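Local coordinates for dTDP-4-dehydrorhamnose reductase (Sulfolobus tokodaii, PDB 2GGS), which probably reduces dTDP-4-dehydrorhamnose to dTDP-rhamnose with NADPH, which it binds on a Rossmann-type fold of the extended short-chain dehydrogenase/reductase kind, at residues I127-Y130 against G131-K134. Sequence-based numbering, arbitrary orientation.
Sequences INYY and GLSK. With NDP (NADPH dihydro-nicotinamide-adenine-dinucleotide phosphate), chain C.
With CG of Tyr130 anti to the backbone N (chi1 167°) and the chain of Lys134 bent at chi2 and chi3, these two side chains, one helical turn apart, run side by side toward the same cofactor ribose. Lys134 CG lies over one ring face of Tyr130, offset toward the rim, a CH-pi contact 4.0 Å from the ring centroid. At the ring's far end, Tyr130 OH shares a hydrogen bond of 2.8 Å with NADPH O2D. Lys134 NZ reaches O3D of the same nicotinamide ribose at 2.9 Å and O2D more weakly, while Ile105 O, on the neighbouring strand 101-107, takes another of its protons. The helical bond from Lys134 N to Tyr130 O joins the same two residues through their backbones. Just upstream, Asn128 is the N-cap of helix 129-141: its OD1 accepts from Gly131 N at 2.8 Å, nearly head-on to the carbonyl, while ND2 is held by Lys243 O. Beside it, Tyr129 CE1 packs 3.7 Å from Leu132 CD2. Replacing Tyr130 by an alanine is likely to leave O2D without its hydroxyl partner and Lys134 CG without the ring it lies against. The spacing is that of the Tyr-X-X-X-Lys motif of short-chain dehydrogenases, whose tyrosine generally acts as the acid and whose lysine holds the nicotinamide ribose; the two grips on that ribose are consistent with the same roles here.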
loop_
_atom_site.group_PDB
_atom_site.type_symbol
_atom_site.label_atom_id
_atom_site.label_comp_id
_atom_site.label_asym_id
_atom_site.label_seq_id
_atom_site.Cartn_x
_atom_site.Cartn_y
_atom_site.Cartn_z
ATOM N N ILE A 127 8.959 -6.136 -12.467
ATOM C CA ILE A 127 8.751 -7.300 -13.334
ATOM C C ILE A 127 7.281 -7.701 -13.530
ATOM O O ILE A 127 6.975 -8.760 -14.102
ATOM C CB ILE A 127 9.631 -8.503 -12.901
ATOM C CG1 ILE A 127 9.136 -9.104 -11.572
ATOM C CG2 ILE A 127 11.095 -8.060 -12.845
ATOM C CD1 ILE A 127 9.889 -10.437 -11.134
ATOM N N ASN A 128 6.356 -6.875 -13.041
ATOM C CA ASN A 128 4.949 -7.069 -13.339
ATOM C C ASN A 128 4.303 -5.717 -13.592
ATOM O O ASN A 128 4.881 -4.683 -13.189
ATOM C CB ASN A 128 4.228 -7.865 -12.230
ATOM C CG ASN A 128 4.409 -7.255 -10.845
ATOM O OD1 ASN A 128 4.076 -6.094 -10.603
ATOM N ND2 ASN A 128 4.939 -8.052 -9.924
ATOM N N TYR A 129 3.136 -5.711 -14.249
ATOM C CA TYR A 129 2.502 -4.439 -14.611
ATOM C C TYR A 129 1.934 -3.662 -13.398
ATOM O O TYR A 129 1.862 -2.433 -13.431
ATOM C CB TYR A 129 1.482 -4.577 -15.765
ATOM C CG TYR A 129 1.269 -3.200 -16.335
ATOM C CD1 TYR A 129 2.281 -2.590 -17.090
ATOM C CD2 TYR A 129 0.127 -2.452 -16.012
ATOM C CE1 TYR A 129 2.139 -1.264 -17.556
ATOM C CE2 TYR A 129 -0.008 -1.111 -16.472
ATOM C CZ TYR A 129 0.999 -0.552 -17.250
ATOM O OH TYR A 129 0.901 0.768 -17.668
ATOM N N TYR A 130 1.533 -4.350 -12.336
ATOM C CA TYR A 130 1.146 -3.643 -11.136
ATOM C C TYR A 130 2.334 -2.768 -10.704
ATOM O O TYR A 130 2.186 -1.554 -10.501
ATOM C CB TYR A 130 0.769 -4.629 -10.012
ATOM C CG TYR A 130 0.660 -3.967 -8.665
ATOM C CD1 TYR A 130 -0.361 -3.070 -8.372
ATOM C CD2 TYR A 130 1.617 -4.225 -7.671
ATOM C CE1 TYR A 130 -0.458 -2.465 -7.114
ATOM C CE2 TYR A 130 1.549 -3.596 -6.407
ATOM C CZ TYR A 130 0.516 -2.727 -6.137
ATOM O OH TYR A 130 0.405 -2.133 -4.902
ATOM N N GLY A 131 3.506 -3.393 -10.591
ATOM C CA GLY A 131 4.742 -2.664 -10.236
ATOM C C GLY A 131 5.097 -1.507 -11.176
ATOM O O GLY A 131 5.445 -0.400 -10.741
ATOM N N LEU A 132 4.984 -1.750 -12.478
ATOM C CA LEU A 132 5.285 -0.707 -13.474
ATOM C C LEU A 132 4.281 0.437 -13.399
ATOM O O LEU A 132 4.675 1.607 -13.377
ATOM C CB LEU A 132 5.333 -1.303 -14.898
ATOM C CG LEU A 132 5.710 -0.213 -15.933
ATOM C CD1 LEU A 132 6.988 0.574 -15.578
ATOM C CD2 LEU A 132 5.832 -0.837 -17.329
ATOM N N SER A 133 2.980 0.120 -13.402
ATOM C CA SER A 133 1.980 1.193 -13.260
ATOM C C SER A 133 2.222 2.022 -11.996
ATOM O O SER A 133 2.150 3.252 -12.040
ATOM C CB SER A 133 0.524 0.675 -13.328
ATOM O OG SER A 133 0.250 -0.237 -12.286
ATOM N N LYS A 134 2.537 1.351 -10.873
ATOM C CA LYS A 134 2.859 2.055 -9.657
ATOM C C LYS A 134 4.125 2.884 -9.801
ATOM O O LYS A 134 4.154 4.045 -9.361
ATOM C CB LYS A 134 2.926 1.077 -8.474
ATOM C CG LYS A 134 1.521 0.503 -8.085
ATOM C CD LYS A 134 0.583 1.501 -7.404
ATOM C CE LYS A 134 1.118 2.031 -6.052
ATOM N NZ LYS A 134 0.206 3.023 -5.422
HETATM P PA NDP C . -6.996 -1.729 -1.270
HETATM O O1A NDP C . -7.100 -2.632 -2.428
HETATM O O2A NDP C . -7.554 -2.289 -0.016
HETATM O O5B NDP C . -7.695 -0.339 -1.542
HETATM C C5B NDP C . -7.672 0.242 -2.834
HETATM C C4B NDP C . -8.388 1.560 -2.692
HETATM O O4B NDP C . -8.259 2.250 -3.938
HETATM C C3B NDP C . -9.859 1.415 -2.338
HETATM O O3B NDP C . -10.189 2.400 -1.396
HETATM C C2B NDP C . -10.528 1.720 -3.685
HETATM O O2B NDP C . -11.784 2.275 -3.440
HETATM C C1B NDP C . -9.553 2.753 -4.233
HETATM N N9A NDP C . -9.696 2.899 -5.685
HETATM C C8A NDP C . -9.352 1.993 -6.642
HETATM N N7A NDP C . -9.677 2.514 -7.860
HETATM C C5A NDP C . -10.218 3.727 -7.656
HETATM C C6A NDP C . -10.738 4.691 -8.529
HETATM N N6A NDP C . -10.847 4.424 -9.860
HETATM N N1A NDP C . -11.246 5.829 -7.964
HETATM C C2A NDP C . -11.252 6.077 -6.596
HETATM N N3A NDP C . -10.755 5.118 -5.748
HETATM C C4A NDP C . -10.260 3.977 -6.282
HETATM O O3 NDP C . -5.417 -1.361 -1.229
HETATM P PN NDP C . -4.490 -1.189 0.090
HETATM O O1N NDP C . -5.105 -0.418 1.147
HETATM O O2N NDP C . -4.009 -2.570 0.323
HETATM O O5D NDP C . -3.265 -0.397 -0.567
HETATM C C5D NDP C . -3.048 0.976 -0.260
HETATM C C4D NDP C . -1.877 1.547 -1.049
HETATM O O4D NDP C . -0.721 0.815 -0.714
HETATM C C3D NDP C . -2.023 1.449 -2.565
HETATM O O3D NDP C . -1.355 2.582 -3.051
HETATM C C2D NDP C . -1.256 0.201 -2.927
HETATM O O2D NDP C . -0.822 0.256 -4.275
HETATM C C1D NDP C . -0.102 0.310 -1.900
HETATM N N1N NDP C . 0.498 -1.006 -1.652
HETATM C C2N NDP C . -0.343 -2.049 -1.370
HETATM C C3N NDP C . 0.139 -3.275 -0.936
HETATM C C7N NDP C . -0.833 -4.372 -0.640
HETATM O O7N NDP C . -0.341 -5.675 -0.430
HETATM N N7N NDP C . -2.137 -4.108 -0.595
HETATM C C4N NDP C . 1.630 -3.505 -0.773
HETATM C C5N NDP C . 2.482 -2.313 -1.140
HETATM C C6N NDP C . 1.870 -1.121 -1.547
HETATM P P2B NDP C . -13.183 1.400 -3.616
HETATM O O1X NDP C . -14.143 2.212 -2.844
HETATM O O2X NDP C . -12.969 0.027 -3.074
HETATM O O3X NDP C . -13.551 1.290 -5.118
#